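Local coordinates for NYN domain-containing protein (Vibrio parahaemolyticus, PDB 2QIP) that probably acts as an RNA nuclease of the NYN (PIN-like) family, at the interface of chains A and B. Coordinates in Å, arbitrary orientation; residue numbers count along the deposited sequence, not the author numbering. Chains: chain A/B, Protein of unknown function VPA0982.

Contact 1: the interface of chains A and B. Residues chain A 142, 145-147, 150; chain B 84, 86.
A loop of chain B, carrying B:Gln84 and B:Arg86 between strand 76-79 and helix 95-105, reaches over to chain A and docks on the turn that joins 3-10 helix 142-144 to helix 147-152. B:Arg86 does most of the gripping. Its chain runs extended from CG to NE and lays the guanidinium group beside the side chain of A:Gln147, both pointing the same way. B:Arg86 NH2 donates to the side-chain amide oxygen OE1 of A:Gln147 at 2.8 Å, in the carbonyl plane and on a lone pair. B:Arg86 NH1 donates to the same A:Gln147 OE1 at 3.0 Å, from a direction tilted off the amide plane, which places one oxygen end-on between two nitrogens. The oxygen lies in the guanidinium plane, while the amide plane is turned 83° against it. B:Arg86 NH1 also donates to the backbone O of A:Thr145 at 2.8 Å, nearly in line with the carbonyl bond. Two acceptors at the guanidinium edge thus fix its rotation.

B:Gln84 binds the start of the helix with both backbone and side chain. B:Gln84 OE1 accepts from the backbone N of A:Gln147 at 2.8 Å in a nearly straight bond (170° at H), capping an N-H in the first turn of helix 147-152. The bend at chi2 folds this amide back, with OE1 lying over one face of the B:Arg86 guanidinium, toward its rim. The backbone O of B:Gln84 receives the hydroxyl OG of A:Ser146 at 2.6 Å; OG points away from its own backbone N (chi1 172°) to make this bond. By reading backbone groups as well as side chains, the segment fastens one subunit to a helix start of the other, and its twin does the same with the chains exchanged, consistent with a two-fold dimer.

Contact 2: the interface of chains A and B. Residues chain A 93, 95-96, 99, 120-121, 124; chain B 93, 95-96, 99.
Apolar packing between the first turns of the two helices 95-105 forms the middle of this patch. Across the two-fold axis, A:Thr99 CG2 and B:Thr99 CG2 meet methyl to methyl at 3.8 Å. Each valine straddles the threonine hydroxyl opposite: A:Val96 brings both CG1 and CG2 to 3.5 Å from B:Thr99 OG1, and B:Val96 treats A:Thr99 in the same way. CG2 of A:Val96 also lies against the CB methylene of B:Asp95, at 3.9 Å. B:Val96 is further enclosed by chain A, where the CD1 edge atom of A:Phe121, CB of A:Leu124 and the backbone O of A:Asp120 line its two methyl groups.

Hydrogen bonds within each chain set these surfaces. A:Thr99 OG1 donates to the backbone O of A:Asp95 one helical turn earlier, at 2.7 Å; with OG1 beside the backbone N (chi1 -61°), the hydroxyl turns back along the helix and CG2 faces the partner. At the helix start, A:Asp95 N donates to the carboxylate OD1 of A:Asp93 at 2.9 Å, an N-cap bond that reaches the oxygen from its anti side, well out of the carboxylate plane. The same bonds recur in chain B.

Acidic groups gather at one margin. A:Asp93 OD2 and B:Asp93 OD2 lie 4.3 Å apart, and A:Asp120 OD2 is 4.1 Å from B:Asp93 OD1. Asp95 and Asp120 belong to the acidic KGDWDV and SGDGDF motifs, which in this family probably form the metal-binding nuclease site, so the interface brings acidic residues of both subunits close together. The patch sits where the N-terminal ends of two symmetry-related helices 95-105 pair, flanked by 3-10 helix 119-121 and the start of helix 122-132.

Contact 1: the interface of chains A and B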
# COMPACT_ATOMS: atom_id res chain seq x y z
N PRO A 142 -12.75 -17.71 1.29
CA PRO A 142 -12.08 -18.40 0.16
C PRO A 142 -12.57 -18.02 -1.23
O PRO A 142 -11.74 -17.78 -2.12
CB PRO A 142 -12.32 -19.88 0.45
CG PRO A 142 -12.45 -19.94 1.93
CD PRO A 142 -13.22 -18.68 2.31
N THR A 145 -11.05 -14.57 -2.07
CA THR A 145 -9.63 -14.35 -1.76
C THR A 145 -8.76 -14.73 -2.94
O THR A 145 -8.94 -15.79 -3.56
CB THR A 145 -9.20 -15.16 -0.53
OG1 THR A 145 -9.91 -14.67 0.61
CG2 THR A 145 -7.70 -15.01 -0.24
N SER A 146 -7.80 -13.86 -3.25
CA SER A 146 -6.87 -14.13 -4.33
C SER A 146 -6.10 -15.41 -4.13
O SER A 146 -5.50 -15.58 -3.06
CB SER A 146 -5.87 -12.98 -4.37
OG SER A 146 -4.83 -13.26 -5.27
N GLN A 147 -6.02 -16.27 -5.15
CA GLN A 147 -5.23 -17.50 -5.03
C GLN A 147 -3.74 -17.19 -4.85
O GLN A 147 -3.01 -17.95 -4.19
CB GLN A 147 -5.45 -18.45 -6.24
CG GLN A 147 -4.86 -19.83 -6.00
CD GLN A 147 -5.52 -20.56 -4.83
OE1 GLN A 147 -6.75 -20.54 -4.68
NE2 GLN A 147 -4.71 -21.20 -3.99
N ILE A 150 -3.22 -16.60 -1.19
CA ILE A 150 -3.28 -17.89 -0.48
C ILE A 150 -1.97 -18.65 -0.65
O ILE A 150 -1.41 -19.16 0.32
CB ILE A 150 -4.48 -18.74 -0.99
CG1 ILE A 150 -5.80 -18.09 -0.57
CG2 ILE A 150 -4.41 -20.18 -0.45
CD1 ILE A 150 -7.03 -18.72 -1.20
N GLN B 84 -3.93 -13.28 -9.03
CA GLN B 84 -5.24 -13.89 -9.29
C GLN B 84 -6.33 -13.10 -8.56
O GLN B 84 -6.14 -12.64 -7.44
CB GLN B 84 -5.21 -15.34 -8.83
CG GLN B 84 -6.31 -16.22 -9.41
CD GLN B 84 -7.62 -16.12 -8.64
OE1 GLN B 84 -7.66 -15.85 -7.43
NE2 GLN B 84 -8.73 -16.34 -9.35
N ARG B 86 -10.50 -12.96 -7.40
CA ARG B 86 -11.80 -13.63 -7.22
C ARG B 86 -12.91 -12.65 -6.86
O ARG B 86 -14.09 -12.98 -6.98
CB ARG B 86 -11.71 -14.73 -6.15
CG ARG B 86 -11.06 -16.02 -6.61
CD ARG B 86 -11.25 -17.15 -5.61
NE ARG B 86 -10.66 -18.40 -6.12
CZ ARG B 86 -9.53 -18.95 -5.67
NH1 ARG B 86 -8.86 -18.41 -4.66
NH2 ARG B 86 -9.09 -20.08 -6.23

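Contact 2: the interface of chains A and B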
# COMPACT_ATOMS: atom_id res chain seq x y z
N ASP A 93 -9.89 2.63 0.85
CA ASP A 93 -8.79 1.65 0.92
C ASP A 93 -7.60 1.86 1.87
O ASP A 93 -6.90 2.88 1.87
CB ASP A 93 -8.70 0.68 -0.29
CG ASP A 93 -7.34 0.57 -0.92
OD1 ASP A 93 -6.29 0.77 -0.29
OD2 ASP A 93 -7.35 0.21 -2.12
N ASP A 95 -4.89 -0.12 2.04
CA ASP A 95 -3.71 -0.88 1.64
C ASP A 95 -2.39 -0.21 1.99
O ASP A 95 -1.45 -0.88 2.42
CB ASP A 95 -3.74 -1.26 0.16
CG ASP A 95 -4.87 -2.24 -0.18
OD1 ASP A 95 -5.74 -2.52 0.68
OD2 ASP A 95 -4.86 -2.75 -1.34
N VAL A 96 -2.29 1.10 1.75
CA VAL A 96 -1.04 1.79 2.07
C VAL A 96 -0.76 1.69 3.58
O VAL A 96 0.35 1.33 3.99
CB VAL A 96 -1.02 3.28 1.59
CG1 VAL A 96 0.20 4.01 2.16
CG2 VAL A 96 -1.02 3.34 0.04
N THR A 99 0.14 -1.85 4.75
CA THR A 99 1.47 -2.18 4.28
C THR A 99 2.53 -1.53 5.17
O THR A 99 3.49 -2.21 5.59
CB THR A 99 1.65 -1.78 2.81
OG1 THR A 99 0.70 -2.51 2.03
CG2 THR A 99 3.05 -2.09 2.28
N ASP A 120 -3.61 -7.83 -3.64
CA ASP A 120 -2.49 -6.88 -3.69
C ASP A 120 -1.56 -7.05 -2.49
O ASP A 120 -0.39 -6.67 -2.54
CB ASP A 120 -2.97 -5.44 -3.82
CG ASP A 120 -3.29 -5.08 -5.26
OD1 ASP A 120 -2.68 -5.69 -6.16
OD2 ASP A 120 -4.14 -4.19 -5.48
N PHE A 121 -2.08 -7.62 -1.41
CA PHE A 121 -1.22 -7.86 -0.25
C PHE A 121 -0.20 -8.99 -0.47
O PHE A 121 0.70 -9.19 0.36
CB PHE A 121 -2.04 -8.10 1.02
CG PHE A 121 -2.72 -6.88 1.55
CD1 PHE A 121 -2.00 -5.73 1.84
CD2 PHE A 121 -4.09 -6.88 1.79
CE1 PHE A 121 -2.65 -4.58 2.35
CE2 PHE A 121 -4.72 -5.76 2.31
CZ PHE A 121 -4.02 -4.60 2.59
N LEU A 124 3.16 -7.72 -0.08
CA LEU A 124 3.50 -7.48 1.32
C LEU A 124 3.91 -8.77 2.02
O LEU A 124 4.91 -8.80 2.75
CB LEU A 124 2.32 -6.82 2.04
CG LEU A 124 2.38 -6.79 3.57
CD1 LEU A 124 3.58 -5.97 4.09
CD2 LEU A 124 1.04 -6.26 4.11
N ASP B 93 -3.62 -1.84 -9.43
CA ASP B 93 -3.01 -0.96 -8.42
C ASP B 93 -1.67 -1.32 -7.75
O ASP B 93 -1.46 -2.39 -7.19
CB ASP B 93 -3.98 0.06 -7.77
CG ASP B 93 -3.97 0.09 -6.27
OD1 ASP B 93 -2.98 -0.22 -5.59
OD2 ASP B 93 -5.03 0.52 -5.74
N ASP B 95 -0.21 0.42 -5.28
CA ASP B 95 -0.01 1.10 -4.00
C ASP B 95 0.81 0.30 -3.00
O ASP B 95 1.64 0.87 -2.29
CB ASP B 95 -1.33 1.56 -3.38
CG ASP B 95 -2.03 2.65 -4.20
OD1 ASP B 95 -1.60 2.95 -5.34
OD2 ASP B 95 -3.03 3.21 -3.67
N VAL B 96 0.52 -0.99 -2.87
CA VAL B 96 1.28 -1.81 -1.92
C VAL B 96 2.77 -1.81 -2.30
O VAL B 96 3.64 -1.57 -1.46
CB VAL B 96 0.73 -3.26 -1.77
CG1 VAL B 96 1.70 -4.12 -0.95
CG2 VAL B 96 -0.67 -3.25 -1.11
N THR B 99 4.51 1.58 -1.80
CA THR B 99 4.67 1.82 -0.38
C THR B 99 5.87 1.04 0.16
O THR B 99 6.71 1.61 0.88
CB THR B 99 3.38 1.48 0.39
OG1 THR B 99 2.34 2.33 -0.10
CG2 THR B 99 3.52 1.71 1.89

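Contact 1 and contact 2 belong to one two-fold interface, with their C-alpha centres about 16 Å apart, and share no residue. On chain B they are joined by sequence, since the segment with B:Gln84 and B:Arg86 leads on to B:Asp93 and helix 95-105. Contact 2 pairs equivalent helices close to the two-fold axis, whereas contact 1 lies farther out, where a loop arm grasps the neighbouring subunit, and recurs with the chains swapped. Apolar helix packing in the middle and polar arm docking on either side would together set the subunit orientation, if this dimer also exists in solution.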